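Local coordinates for protein halogenase PltM (Pseudomonas fluorescens, PDB 6BZN) that installs chlorine, bromine or iodine on phenolic substrates as a flavin-dependent halogenase with unusually broad substrate and halide tolerance, at residues G210-T215 and N396-S401; D214-F219 and W318-R323; P322-R327 and F345-F350. All blocks are in the same frame, centred on the assembly; numbering follows the deposited sequence. Where two conformers were deposited one is given.

Contact 1: G210-T215 and N396-S401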
ATOM      1  N   GLY A 210      20.534   4.052  -4.221  1.00 22.13           N
ATOM      2  CA  GLY A 210      19.704   4.977  -4.978  1.00 23.09           C
ATOM      3  C   GLY A 210      18.366   5.361  -4.353  1.00 23.27           C
ATOM      4  O   GLY A 210      17.635   6.157  -4.945  1.00 26.84           O
ATOM      5  N   LEU A 211      18.029   4.827  -3.177  1.00 20.34           N
ATOM      6  CA  LEU A 211      16.748   5.156  -2.535  1.00 19.20           C
ATOM      7  C   LEU A 211      16.851   6.463  -1.774  1.00 17.47           C
ATOM      8  O   LEU A 211      17.788   6.657  -0.985  1.00 16.15           O
ATOM      9  CB  LEU A 211      16.283   4.045  -1.581  1.00 18.94           C
ATOM     10  CG  LEU A 211      15.819   2.780  -2.289  1.00 20.39           C
ATOM     11  CD1 LEU A 211      15.540   1.686  -1.279  1.00 20.96           C
ATOM     12  CD2 LEU A 211      14.587   3.038  -3.157  1.00 21.15           C
ATOM     13  N   ALA A 212      15.888   7.350  -2.015  1.00 15.56           N
ATOM     14  CA  ALA A 212      15.768   8.612  -1.279  1.00 16.06           C
ATOM     15  C   ALA A 212      15.174   8.453   0.119  1.00 15.63           C
ATOM     16  O   ALA A 212      15.423   9.289   0.976  1.00 15.99           O
ATOM     17  CB  ALA A 212      14.950   9.627  -2.074  1.00 16.20           C
ATOM     18  N   THR A 213      14.371   7.405   0.340  1.00 14.85           N
ATOM     19  CA  THR A 213      13.718   7.181   1.612  1.00 14.44           C
ATOM     20  C   THR A 213      14.540   6.194   2.451  1.00 14.53           C
ATOM     21  O   THR A 213      14.873   5.104   1.979  1.00 14.59           O
ATOM     22  CB  THR A 213      12.295   6.633   1.405  1.00 14.80           C
ATOM     23  OG1 THR A 213      11.600   7.452   0.455  1.00 15.17           O
ATOM     24  CG2 THR A 213      11.523   6.636   2.692  1.00 15.14           C
ATOM     25  N   ASP A 214      14.834   6.590   3.687  1.00 14.20           N
ATOM     26  CA  ASP A 214      15.565   5.784   4.664  1.00 14.87           C
ATOM     27  C   ASP A 214      14.813   5.910   5.982  1.00 13.86           C
ATOM     28  O   ASP A 214      15.010   6.874   6.731  1.00 13.06           O
ATOM     29  CB  ASP A 214      17.002   6.306   4.757  1.00 16.05           C
ATOM     30  CG  ASP A 214      17.901   5.482   5.681  1.00 17.99           C
ATOM     31  OD1 ASP A 214      17.463   4.517   6.343  1.00 16.90           O
ATOM     32  OD2 ASP A 214      19.102   5.836   5.728  1.00 21.24           O
ATOM     33  N   THR A 215      13.926   4.948   6.245  1.00 12.57           N
ATOM     34  CA  THR A 215      13.032   5.011   7.370  1.00 11.90           C
ATOM     35  C   THR A 215      12.946   3.701   8.107  1.00 12.31           C
ATOM     36  O   THR A 215      13.216   2.640   7.538  1.00 11.95           O
ATOM     37  CB  THR A 215      11.585   5.411   6.970  1.00 11.78           C
ATOM     38  OG1 THR A 215      11.057   4.494   6.011  1.00 11.38           O
ATOM     39  CG2 THR A 215      11.531   6.834   6.413  1.00 12.04           C
ATOM     40  N   ASN A 396       6.940   5.753  -5.830  1.00 12.33           N
ATOM     41  CA  ASN A 396       6.630   5.660  -4.410  1.00 12.79           C
ATOM     42  C   ASN A 396       7.772   6.287  -3.576  1.00 12.57           C
ATOM     43  O   ASN A 396       7.519   7.028  -2.623  1.00 11.82           O
ATOM     44  CB  ASN A 396       6.393   4.171  -4.078  1.00 13.23           C
ATOM     45  CG  ASN A 396       5.727   3.909  -2.731  1.00 14.31           C
ATOM     46  OD1 ASN A 396       5.459   4.806  -1.908  1.00 16.41           O
ATOM     47  ND2 ASN A 396       5.433   2.635  -2.509  1.00 14.07           N
ATOM     48  N   ASP A 397       9.019   6.033  -3.989  1.00 12.32           N
ATOM     49  CA  ASP A 397      10.205   6.597  -3.313  1.00 12.72           C
ATOM     50  C   ASP A 397      10.231   8.132  -3.388  1.00 12.89           C
ATOM     51  O   ASP A 397      10.523   8.787  -2.384  1.00 12.21           O
ATOM     52  CB  ASP A 397      11.474   6.028  -3.928  1.00 13.08           C
ATOM     53  CG  ASP A 397      12.734   6.364  -3.132  1.00 14.18           C
ATOM     54  OD1 ASP A 397      12.703   6.402  -1.883  1.00 14.36           O
ATOM     55  OD2 ASP A 397      13.791   6.544  -3.780  1.00 15.29           O
ATOM     56  N   GLN A 398       9.937   8.703  -4.560  0.52 13.14           N
ATOM     57  CA  GLN A 398       9.879  10.167  -4.688  0.52 13.42           C
ATOM     58  C   GLN A 398       8.715  10.732  -3.883  0.52 12.94           C
ATOM     59  O   GLN A 398       8.899  11.669  -3.092  0.52 12.66           O
ATOM     60  CB  GLN A 398       9.800  10.617  -6.151  0.52 14.51           C
ATOM     61  CG  GLN A 398      11.125  10.562  -6.910  0.52 15.19           C
ATOM     62  CD  GLN A 398      12.172  11.540  -6.379  0.52 16.36           C
ATOM     63  OE1 GLN A 398      11.935  12.752  -6.302  0.52 17.20           O
ATOM     64  NE2 GLN A 398      13.338  11.018  -5.999  0.52 17.20           N
ATOM     65  N   LEU A 399       7.535  10.129  -4.029  1.00 12.56           N
ATOM     66  CA  LEU A 399       6.373  10.594  -3.273  1.00 12.36           C
ATOM     67  C   LEU A 399       6.653  10.665  -1.775  1.00 11.87           C
ATOM     68  O   LEU A 399       6.385  11.692  -1.135  1.00 11.66           O
ATOM     69  CB  LEU A 399       5.162   9.703  -3.538  1.00 12.59           C
ATOM     70  CG  LEU A 399       3.927   9.916  -2.657  1.00 13.40           C
ATOM     71  CD1 LEU A 399       3.301  11.282  -2.923  1.00 13.63           C
ATOM     72  CD2 LEU A 399       2.919   8.804  -2.856  1.00 13.62           C
ATOM     73  N   VAL A 400       7.219   9.595  -1.235  1.00 11.22           N
ATOM     74  CA  VAL A 400       7.369   9.459   0.197  1.00 11.31           C
ATOM     75  C   VAL A 400       8.531  10.313   0.697  1.00 11.42           C
ATOM     76  O   VAL A 400       8.376  11.018   1.682  1.00 11.34           O
ATOM     77  CB  VAL A 400       7.518   7.980   0.631  1.00 11.07           C
ATOM     78  CG1 VAL A 400       7.974   7.876   2.078  1.00 11.08           C
ATOM     79  CG2 VAL A 400       6.198   7.252   0.445  1.00 10.85           C
ATOM     80  N   SER A 401       9.678  10.262   0.029  1.00 12.07           N
ATOM     81  CA  SER A 401      10.820  11.074   0.448  1.00 12.58           C
ATOM     82  C   SER A 401      10.458  12.562   0.456  1.00 13.03           C
ATOM     83  O   SER A 401      10.747  13.276   1.417  1.00 13.13           O
ATOM     84  CB  SER A 401      12.057  10.816  -0.417  1.00 13.01           C
ATOM     85  OG  SER A 401      11.837  11.142  -1.781  1.00 14.05           O
TER
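Asp397, on helix 383-406, meets two consecutive backbone N-H groups of the loop that leads into strand 215-223, those of Ala212 and Thr213. This bidentate carboxylate grip fastens a loop to a long helix within the flavin-dependent halogenase fold. OD2 of Asp397 accepts from Ala212 N at 2.9 Å, almost straight at 168°, while OD1 accepts from Thr213 N at 3.0 Å along a more bent path. Both oxygens use their syn lone pairs, which turns the open fork of the carboxylate to the loop backbone. Thr213 adds its hydroxyl: OG1 donates to Asp397 OD1 at 2.8 Å from the anti side, 25° out of the carboxylate plane. Three bonds therefore fix the rotation of this buried group, two of them on OD1, and they would be expected to stabilise its negative charge. Asp397 reaches the loop because its CG lies anti to the backbone N (chi1 -170°), and the side chain of Thr213 runs past it in the opposite direction. With OG1 engaged, the methyl of Thr213 meets Val400, CG2 to CG1 3.8 Å, the two side chains crossing at about a right angle. Leu211 lies across the carboxylate, its CD2 3.6 Å from Asp397 OD2; this leucine is also near Tyr326, an FAD-binding residue. Gln398 and Ser401 also touch helix 465-483. Ala212 CB rests 3.5 Å from Ser401 OG, a hydroxyl that bonds back to Asp397 O at 2.8 Å, on the face of that carbonyl opposite Ser401 N.

Contact 2: D214-F219 and W318-R323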
ATOM      1  N   ASP A 214      14.834   6.590   3.687  1.00 14.20           N
ATOM      2  CA  ASP A 214      15.565   5.784   4.664  1.00 14.87           C
ATOM      3  C   ASP A 214      14.813   5.910   5.982  1.00 13.86           C
ATOM      4  O   ASP A 214      15.010   6.874   6.731  1.00 13.06           O
ATOM      5  CB  ASP A 214      17.002   6.306   4.757  1.00 16.05           C
ATOM      6  CG  ASP A 214      17.901   5.482   5.681  1.00 17.99           C
ATOM      7  OD1 ASP A 214      17.463   4.517   6.343  1.00 16.90           O
ATOM      8  OD2 ASP A 214      19.102   5.836   5.728  1.00 21.24           O
ATOM      9  N   THR A 215      13.926   4.948   6.245  1.00 12.57           N
ATOM     10  CA  THR A 215      13.032   5.011   7.370  1.00 11.90           C
ATOM     11  C   THR A 215      12.946   3.701   8.107  1.00 12.31           C
ATOM     12  O   THR A 215      13.216   2.640   7.538  1.00 11.95           O
ATOM     13  CB  THR A 215      11.585   5.411   6.970  1.00 11.78           C
ATOM     14  OG1 THR A 215      11.057   4.494   6.011  1.00 11.38           O
ATOM     15  CG2 THR A 215      11.531   6.834   6.413  1.00 12.04           C
ATOM     16  N   CYS A 216      12.562   3.811   9.377  1.00 12.29           N
ATOM     17  CA  CYS A 216      12.314   2.676  10.257  1.00 13.20           C
ATOM     18  C   CYS A 216      10.846   2.716  10.667  1.00 13.17           C
ATOM     19  O   CYS A 216      10.154   3.721  10.438  1.00 12.87           O
ATOM     20  CB  CYS A 216      13.221   2.721  11.495  1.00 13.38           C
ATOM     21  SG  CYS A 216      12.996   4.161  12.556  1.00 14.32           S
ATOM     22  N   SER A 217      10.367   1.615  11.240  1.00 12.84           N
ATOM     23  CA  SER A 217       8.985   1.500  11.659  1.00 12.60           C
ATOM     24  C   SER A 217       8.857   0.664  12.925  1.00 12.78           C
ATOM     25  O   SER A 217       9.502  -0.388  13.051  1.00 12.68           O
ATOM     26  CB  SER A 217       8.154   0.876  10.527  1.00 13.17           C
ATOM     27  OG  SER A 217       6.778   0.863  10.861  1.00 13.41           O
ATOM     28  N   PHE A 218       8.025   1.151  13.849  1.00 12.56           N
ATOM     29  CA  PHE A 218       7.587   0.430  15.038  1.00 13.01           C
ATOM     30  C   PHE A 218       6.071   0.279  14.935  1.00 12.85           C
ATOM     31  O   PHE A 218       5.375   1.289  14.756  1.00 12.76           O
ATOM     32  CB  PHE A 218       7.843   1.228  16.305  1.00 13.70           C
ATOM     33  CG  PHE A 218       9.293   1.524  16.611  1.00 14.70           C
ATOM     34  CD1 PHE A 218       9.937   2.596  16.013  1.00 15.11           C
ATOM     35  CD2 PHE A 218       9.964   0.808  17.595  1.00 15.56           C
ATOM     36  CE1 PHE A 218      11.245   2.917  16.335  1.00 15.29           C
ATOM     37  CE2 PHE A 218      11.276   1.108  17.923  1.00 16.37           C
ATOM     38  CZ  PHE A 218      11.920   2.171  17.295  1.00 15.98           C
ATOM     39  N   PHE A 219       5.541  -0.932  15.069  1.00 12.51           N
ATOM     40  CA  PHE A 219       4.101  -1.128  14.940  1.00 12.47           C
ATOM     41  C   PHE A 219       3.527  -2.208  15.840  1.00 12.50           C
ATOM     42  O   PHE A 219       4.209  -3.170  16.231  1.00 12.29           O
ATOM     43  CB  PHE A 219       3.696  -1.382  13.484  1.00 12.67           C
ATOM     44  CG  PHE A 219       4.526  -2.424  12.786  1.00 13.33           C
ATOM     45  CD1 PHE A 219       5.751  -2.089  12.222  1.00 13.91           C
ATOM     46  CD2 PHE A 219       4.095  -3.732  12.708  1.00 13.75           C
ATOM     47  CE1 PHE A 219       6.531  -3.045  11.580  1.00 14.53           C
ATOM     48  CE2 PHE A 219       4.862  -4.691  12.060  1.00 14.27           C
ATOM     49  CZ  PHE A 219       6.078  -4.345  11.492  1.00 14.28           C
ATOM     50  N   TRP A 318       5.421  -5.063  20.348  1.00 17.55           N
ATOM     51  CA  TRP A 318       5.915  -4.169  19.305  1.00 16.71           C
ATOM     52  C   TRP A 318       6.838  -4.932  18.355  1.00 16.89           C
ATOM     53  O   TRP A 318       7.588  -5.810  18.781  1.00 16.74           O
ATOM     54  CB  TRP A 318       6.720  -3.005  19.905  1.00 16.27           C
ATOM     55  CG  TRP A 318       5.956  -1.925  20.582  1.00 15.93           C
ATOM     56  CD1 TRP A 318       5.809  -1.746  21.932  1.00 16.17           C
ATOM     57  CD2 TRP A 318       5.259  -0.843  19.958  1.00 15.69           C
ATOM     58  NE1 TRP A 318       5.063  -0.627  22.180  1.00 16.27           N
ATOM     59  CE2 TRP A 318       4.714  -0.052  20.987  1.00 16.01           C
ATOM     60  CE3 TRP A 318       5.040  -0.466  18.629  1.00 15.46           C
ATOM     61  CZ2 TRP A 318       3.953   1.093  20.729  1.00 15.34           C
ATOM     62  CZ3 TRP A 318       4.296   0.675  18.375  1.00 15.26           C
ATOM     63  CH2 TRP A 318       3.762   1.442  19.423  1.00 15.13           C
ATOM     64  N   ILE A 319       6.767  -4.601  17.072  1.00 15.69           N
ATOM     65  CA  ILE A 319       7.753  -5.047  16.099  1.00 16.91           C
ATOM     66  C   ILE A 319       8.522  -3.811  15.667  1.00 16.31           C
ATOM     67  O   ILE A 319       7.907  -2.776  15.406  1.00 15.32           O
ATOM     68  CB  ILE A 319       7.083  -5.687  14.866  1.00 18.10           C
ATOM     69  CG1 ILE A 319       6.320  -6.957  15.260  1.00 19.95           C
ATOM     70  CG2 ILE A 319       8.111  -5.981  13.772  1.00 18.85           C
ATOM     71  CD1 ILE A 319       7.213  -8.154  15.514  1.00 21.55           C
ATOM     72  N   TYR A 320       9.848  -3.915  15.619  1.00 15.63           N
ATOM     73  CA  TYR A 320      10.707  -2.851  15.123  1.00 16.06           C
ATOM     74  C   TYR A 320      11.412  -3.333  13.870  1.00 16.59           C
ATOM     75  O   TYR A 320      11.955  -4.428  13.863  1.00 15.71           O
ATOM     76  CB  TYR A 320      11.747  -2.476  16.174  1.00 16.63           C
ATOM     77  CG  TYR A 320      12.834  -1.554  15.658  1.00 17.17           C
ATOM     78  CD1 TYR A 320      12.522  -0.299  15.128  1.00 17.51           C
ATOM     79  CD2 TYR A 320      14.174  -1.920  15.721  1.00 18.73           C
ATOM     80  CE1 TYR A 320      13.521   0.560  14.663  1.00 17.66           C
ATOM     81  CE2 TYR A 320      15.175  -1.070  15.260  1.00 18.64           C
ATOM     82  CZ  TYR A 320      14.850   0.166  14.748  1.00 18.67           C
ATOM     83  OH  TYR A 320      15.868   0.986  14.296  1.00 19.56           O
ATOM     84  N   ALA A 321      11.367  -2.530  12.808  1.00 16.37           N
ATOM     85  CA  ALA A 321      12.139  -2.764  11.596  1.00 16.73           C
ATOM     86  C   ALA A 321      13.068  -1.557  11.400  1.00 17.34           C
ATOM     87  O   ALA A 321      12.582  -0.447  11.161  1.00 16.76           O
ATOM     88  CB  ALA A 321      11.201  -2.944  10.395  1.00 16.52           C
ATOM     89  N   PRO A 322      14.401  -1.756  11.509  1.00 18.34           N
ATOM     90  CA  PRO A 322      15.330  -0.603  11.428  1.00 17.88           C
ATOM     91  C   PRO A 322      15.453   0.074  10.056  1.00 17.62           C
ATOM     92  O   PRO A 322      15.775   1.270   9.977  1.00 17.19           O
ATOM     93  CB  PRO A 322      16.675  -1.209  11.870  1.00 18.72           C
ATOM     94  CG  PRO A 322      16.550  -2.661  11.544  1.00 19.25           C
ATOM     95  CD  PRO A 322      15.121  -3.004  11.850  1.00 18.67           C
ATOM     96  N   ARG A 323      15.229  -0.682   8.991  1.00 17.17           N
ATOM     97  CA  ARG A 323      15.146  -0.103   7.671  1.00 17.12           C
ATOM     98  C   ARG A 323      14.169  -0.831   6.764  1.00 16.65           C
ATOM     99  O   ARG A 323      14.412  -1.958   6.313  1.00 17.43           O
ATOM    100  CB  ARG A 323      16.485  -0.035   6.966  1.00 18.21           C
ATOM    101  CG  ARG A 323      16.259   0.612   5.611  1.00 18.73           C
ATOM    102  CD  ARG A 323      17.424   1.323   5.048  1.00 19.19           C
ATOM    103  NE  ARG A 323      17.004   2.256   3.999  1.00 18.52           N
ATOM    104  CZ  ARG A 323      17.843   2.856   3.170  1.00 18.12           C
ATOM    105  NH1 ARG A 323      19.146   2.628   3.261  1.00 18.34           N
ATOM    106  NH2 ARG A 323      17.386   3.699   2.258  1.00 17.69           N
TER
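Phe218 and Tyr320, a non-hydrogen-bonded pair of two antiparallel strands, form an offset stack, ring centroids 4.5 Å apart and planes at 29°. Here the packing is tight: CD1 of Tyr320 lies over the face of Phe218, 3.3 Å from CZ, and Phe278 of the next strand stacks on the same phenylalanine. The hydrogen-bonded pairs on either side, Ser217 with Ala321 and Phe219 with Ile319, each close with two backbone bonds, such as Ala321 N to Ser217 O at 2.9 Å. On their face of the sheet, chi1 of 49° sets the Phe219 ring between its own backbone N and carbonyl carbon, and Ile319 CB comes over the ring at 4.0 Å from the centroid. Ile319 itself is exposed. Beyond the last bridge, Ser217 with Ala321, the contact loosens: at Asp214 and Arg323 the carboxylate and guanidinium planes stack 20° apart, and Asp214 OD1 sits 3.3 Å from Arg323 NE but above the plane, a weak attraction of charges with no N-H aimed at it. The stronger partner of Asp214 OD1 is Asn282 ND2, and Arg323 turns its N-H groups to Asn325 OD1 and Thr213 O. With an alanine in place of Arg323, Asn325 OD1 and Thr213 O would probably each lose a donor and Asp214 its positive neighbour. Strands 215-223 and 313-321 thus pair as an antiparallel ladder at the margin of the mixed beta sheet.

Contact 3: P322-R327 and F345-F350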
ATOM      1  N   PRO A 322      14.401  -1.756  11.509  1.00 18.34           N
ATOM      2  CA  PRO A 322      15.330  -0.603  11.428  1.00 17.88           C
ATOM      3  C   PRO A 322      15.453   0.074  10.056  1.00 17.62           C
ATOM      4  O   PRO A 322      15.775   1.270   9.977  1.00 17.19           O
ATOM      5  CB  PRO A 322      16.675  -1.209  11.870  1.00 18.72           C
ATOM      6  CG  PRO A 322      16.550  -2.661  11.544  1.00 19.25           C
ATOM      7  CD  PRO A 322      15.121  -3.004  11.850  1.00 18.67           C
ATOM      8  N   ARG A 323      15.229  -0.682   8.991  1.00 17.17           N
ATOM      9  CA  ARG A 323      15.146  -0.103   7.671  1.00 17.12           C
ATOM     10  C   ARG A 323      14.169  -0.831   6.764  1.00 16.65           C
ATOM     11  O   ARG A 323      14.412  -1.958   6.313  1.00 17.43           O
ATOM     12  CB  ARG A 323      16.485  -0.035   6.966  1.00 18.21           C
ATOM     13  CG  ARG A 323      16.259   0.612   5.611  1.00 18.73           C
ATOM     14  CD  ARG A 323      17.424   1.323   5.048  1.00 19.19           C
ATOM     15  NE  ARG A 323      17.004   2.256   3.999  1.00 18.52           N
ATOM     16  CZ  ARG A 323      17.843   2.856   3.170  1.00 18.12           C
ATOM     17  NH1 ARG A 323      19.146   2.628   3.261  1.00 18.34           N
ATOM     18  NH2 ARG A 323      17.386   3.699   2.258  1.00 17.69           N
ATOM     19  N   ILE A 324      13.098  -0.133   6.423  1.00 14.78           N
ATOM     20  CA  ILE A 324      11.996  -0.751   5.709  1.00 13.38           C
ATOM     21  C   ILE A 324      12.052  -0.620   4.192  1.00 12.85           C
ATOM     22  O   ILE A 324      11.245  -1.243   3.496  1.00 13.60           O
ATOM     23  CB  ILE A 324      10.644  -0.263   6.271  1.00 13.00           C
ATOM     24  CG1 ILE A 324      10.387   1.200   5.936  1.00 12.74           C
ATOM     25  CG2 ILE A 324      10.588  -0.501   7.772  1.00 12.87           C
ATOM     26  CD1 ILE A 324       9.117   1.748   6.542  1.00 12.94           C
ATOM     27  N   ASN A 325      13.023   0.124   3.669  1.00 12.39           N
ATOM     28  CA  ASN A 325      13.053   0.506   2.263  1.00 12.01           C
ATOM     29  C   ASN A 325      14.006  -0.370   1.464  1.00 12.26           C
ATOM     30  O   ASN A 325      15.128  -0.583   1.884  1.00 12.36           O
ATOM     31  CB  ASN A 325      13.506   1.960   2.087  1.00 12.09           C
ATOM     32  CG  ASN A 325      13.308   2.789   3.336  1.00 11.81           C
ATOM     33  OD1 ASN A 325      14.206   2.863   4.186  1.00 11.85           O
ATOM     34  ND2 ASN A 325      12.126   3.384   3.487  1.00 11.72           N
ATOM     35  N   TYR A 326      13.564  -0.808   0.295  1.00 11.82           N
ATOM     36  CA  TYR A 326      14.421  -1.561  -0.627  1.00 12.37           C
ATOM     37  C   TYR A 326      13.803  -1.529  -2.000  1.00 12.67           C
ATOM     38  O   TYR A 326      12.609  -1.249  -2.138  1.00 12.20           O
ATOM     39  CB  TYR A 326      14.630  -2.993  -0.139  1.00 12.67           C
ATOM     40  CG  TYR A 326      13.361  -3.767   0.128  1.00 12.82           C
ATOM     41  CD1 TYR A 326      12.738  -4.492  -0.882  1.00 13.23           C
ATOM     42  CD2 TYR A 326      12.789  -3.775   1.382  1.00 13.23           C
ATOM     43  CE1 TYR A 326      11.562  -5.201  -0.643  1.00 13.63           C
ATOM     44  CE2 TYR A 326      11.608  -4.470   1.630  1.00 13.54           C
ATOM     45  CZ  TYR A 326      11.006  -5.188   0.618  1.00 13.57           C
ATOM     46  OH  TYR A 326       9.842  -5.871   0.879  1.00 14.11           O
ATOM     47  N   ARG A 327      14.628  -1.776  -3.008  1.00 13.00           N
ATOM     48  CA  ARG A 327      14.177  -1.911  -4.380  1.00 13.66           C
ATOM     49  C   ARG A 327      14.938  -3.069  -5.012  1.00 13.89           C
ATOM     50  O   ARG A 327      15.798  -3.675  -4.366  1.00 14.52           O
ATOM     51  CB  ARG A 327      14.398  -0.613  -5.158  1.00 14.27           C
ATOM     52  CG  ARG A 327      15.844  -0.209  -5.338  1.00 15.45           C
ATOM     53  CD  ARG A 327      15.999   1.020  -6.230  1.00 16.49           C
ATOM     54  NE  ARG A 327      17.430   1.184  -6.503  1.00 18.86           N
ATOM     55  CZ  ARG A 327      18.090   0.711  -7.560  1.00 19.73           C
ATOM     56  NH1 ARG A 327      17.485   0.048  -8.551  1.00 21.24           N
ATOM     57  NH2 ARG A 327      19.393   0.924  -7.635  1.00 21.03           N
ATOM     58  N   PHE A 345       9.884  -2.014  -1.429  1.00 13.05           N
ATOM     59  CA  PHE A 345       8.966  -1.357  -0.502  1.00 12.65           C
ATOM     60  C   PHE A 345       9.547  -0.031  -0.071  1.00 12.08           C
ATOM     61  O   PHE A 345      10.743   0.076   0.094  1.00 11.11           O
ATOM     62  CB  PHE A 345       8.723  -2.216   0.731  1.00 13.04           C
ATOM     63  CG  PHE A 345       7.641  -1.674   1.623  1.00 13.45           C
ATOM     64  CD1 PHE A 345       6.311  -1.818   1.262  1.00 13.89           C
ATOM     65  CD2 PHE A 345       7.946  -1.016   2.802  1.00 13.61           C
ATOM     66  CE1 PHE A 345       5.295  -1.320   2.073  1.00 14.45           C
ATOM     67  CE2 PHE A 345       6.943  -0.527   3.625  1.00 14.07           C
ATOM     68  CZ  PHE A 345       5.610  -0.685   3.257  1.00 14.26           C
ATOM     69  N   ILE A 346       8.693   0.975   0.129  1.00 11.81           N
ATOM     70  CA  ILE A 346       9.174   2.300   0.509  1.00 11.51           C
ATOM     71  C   ILE A 346       8.739   2.671   1.918  1.00 11.52           C
ATOM     72  O   ILE A 346       9.580   2.875   2.790  1.00 12.18           O
ATOM     73  CB  ILE A 346       8.733   3.361  -0.523  1.00 11.52           C
ATOM     74  CG1 ILE A 346       9.299   3.030  -1.922  1.00 11.42           C
ATOM     75  CG2 ILE A 346       9.163   4.750  -0.084  1.00 11.66           C
ATOM     76  CD1 ILE A 346      10.817   2.940  -2.034  1.00 11.46           C
ATOM     77  N   ASP A 347       7.438   2.766   2.156  1.00 11.52           N
ATOM     78  CA  ASP A 347       6.955   3.235   3.452  1.00 11.99           C
ATOM     79  C   ASP A 347       5.460   2.968   3.562  1.00 12.13           C
ATOM     80  O   ASP A 347       4.784   2.882   2.552  1.00 12.61           O
ATOM     81  CB  ASP A 347       7.240   4.747   3.582  1.00 11.73           C
ATOM     82  CG  ASP A 347       7.222   5.261   5.024  1.00 11.97           C
ATOM     83  OD1 ASP A 347       6.114   5.599   5.497  1.00 11.60           O
ATOM     84  OD2 ASP A 347       8.312   5.378   5.670  1.00 12.22           O
ATOM     85  N   PRO A 348       4.940   2.827   4.790  1.00 12.50           N
ATOM     86  CA  PRO A 348       3.484   2.764   4.927  1.00 12.24           C
ATOM     87  C   PRO A 348       2.744   4.032   4.482  1.00 12.06           C
ATOM     88  O   PRO A 348       1.535   3.965   4.204  1.00 11.58           O
ATOM     89  CB  PRO A 348       3.273   2.534   6.422  1.00 13.03           C
ATOM     90  CG  PRO A 348       4.580   2.891   7.072  1.00 13.03           C
ATOM     91  CD  PRO A 348       5.621   2.528   6.063  1.00 12.63           C
ATOM     92  N   LEU A 349       3.451   5.159   4.409  1.00 11.74           N
ATOM     93  CA  LEU A 349       2.835   6.451   4.120  1.00 11.86           C
ATOM     94  C   LEU A 349       2.149   6.465   2.767  1.00 11.92           C
ATOM     95  O   LEU A 349       2.781   6.251   1.737  1.00 11.91           O
ATOM     96  CB  LEU A 349       3.868   7.577   4.166  1.00 12.13           C
ATOM     97  CG  LEU A 349       3.287   8.981   3.974  1.00 12.52           C
ATOM     98  CD1 LEU A 349       2.444   9.373   5.173  1.00 12.93           C
ATOM     99  CD2 LEU A 349       4.374  10.011   3.717  1.00 12.92           C
ATOM    100  N   PHE A 350       0.851   6.740   2.790  1.00 11.58           N
ATOM    101  CA  PHE A 350      -0.036   6.726   1.611  1.00 11.70           C
ATOM    102  C   PHE A 350      -0.446   5.345   1.136  1.00 11.49           C
ATOM    103  O   PHE A 350      -1.175   5.241   0.148  1.00 10.88           O
ATOM    104  CB  PHE A 350       0.504   7.542   0.421  1.00 12.45           C
ATOM    105  CG  PHE A 350       0.673   8.997   0.709  1.00 12.73           C
ATOM    106  CD1 PHE A 350      -0.423   9.765   1.069  1.00 13.41           C
ATOM    107  CD2 PHE A 350       1.901   9.605   0.597  1.00 13.20           C
ATOM    108  CE1 PHE A 350      -0.304  11.115   1.331  1.00 13.69           C
ATOM    109  CE2 PHE A 350       2.033  10.959   0.856  1.00 14.03           C
ATOM    110  CZ  PHE A 350       0.931  11.715   1.222  1.00 13.97           C
TER
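Asn325 turns its amide nitrogen onto a carbonyl of the facing loop with an unusual first torsion: chi1 is -22°, well away from any staggered position. ND2 donates to Ile346 O at 2.7 Å, a short bond bent to 134° at the hydrogen. The carbonyl receives the donor in its own plane, but Ile346 O is tilted from the plane of the amide. At the other end of that amide, OD1 accepts from Arg323 NE and from Thr215 N, so donors at OD1 and an acceptor at ND2 fix the flip. One residue on, the two loops form a single antiparallel bridge, Tyr326 N to Phe345 O at 3.0 Å and Phe345 N to Tyr326 O at 2.9 Å, the second with its donor tilted from the carbonyl plane. Chi1 of 54° places the Tyr326 ring between its backbone N and carbonyl carbon, folded back against Phe345. CB of Phe345 then makes an off-centre CH-pi contact, 4.2 Å from the ring centroid, and Phe345 N also lies over one face of the ring. The hydroxyl of Tyr326 bonds Gln341 O; both residues are FAD-binding, though no flavin is bound in this model. Ile324 contributes backbone and side chain: its O lies at the edge of the Phe345 ring, 3.4 Å from CD2, and its CD1 packs 3.6 Å from CD of Pro348. Beyond, Asp347 OD1 accepts from Leu349 N at 2.9 Å in an Asx turn, and OD2 bonds Tyr404 and Thr215. The buried contact joins the loop between strands 313-321 and 327-328 to the one between helices 340-343 and 352-374, with Asp347 against Val400 of helix 383-406 and Pro348 against Trp257 and Trp259 of strand 256-262.

In the fold
From the N terminus, the loop 210-215 comes first and runs straight into strand 215-223, so contacts 1 and 2 start from one piece of chain and share Asp214 and Thr215. Contact 2 closes a loop of 98 residues at strand 313-321, whose exit, Pro322 and Arg323, begins contact 3. Contact 3 closes a short loop of 17 residues that holds strand 336-338, an edge strand of the parallel sheet. It lies nested within the 180-residue loop that contact 1 closes at helix 383-406. Thr215 OG1 to Asp347 OD2 and Thr213 O to Arg323 NH2 join the three, tying together mixed sheet, long helix and the loops 322-327, which carries FAD-binding Tyr326, and 345-350.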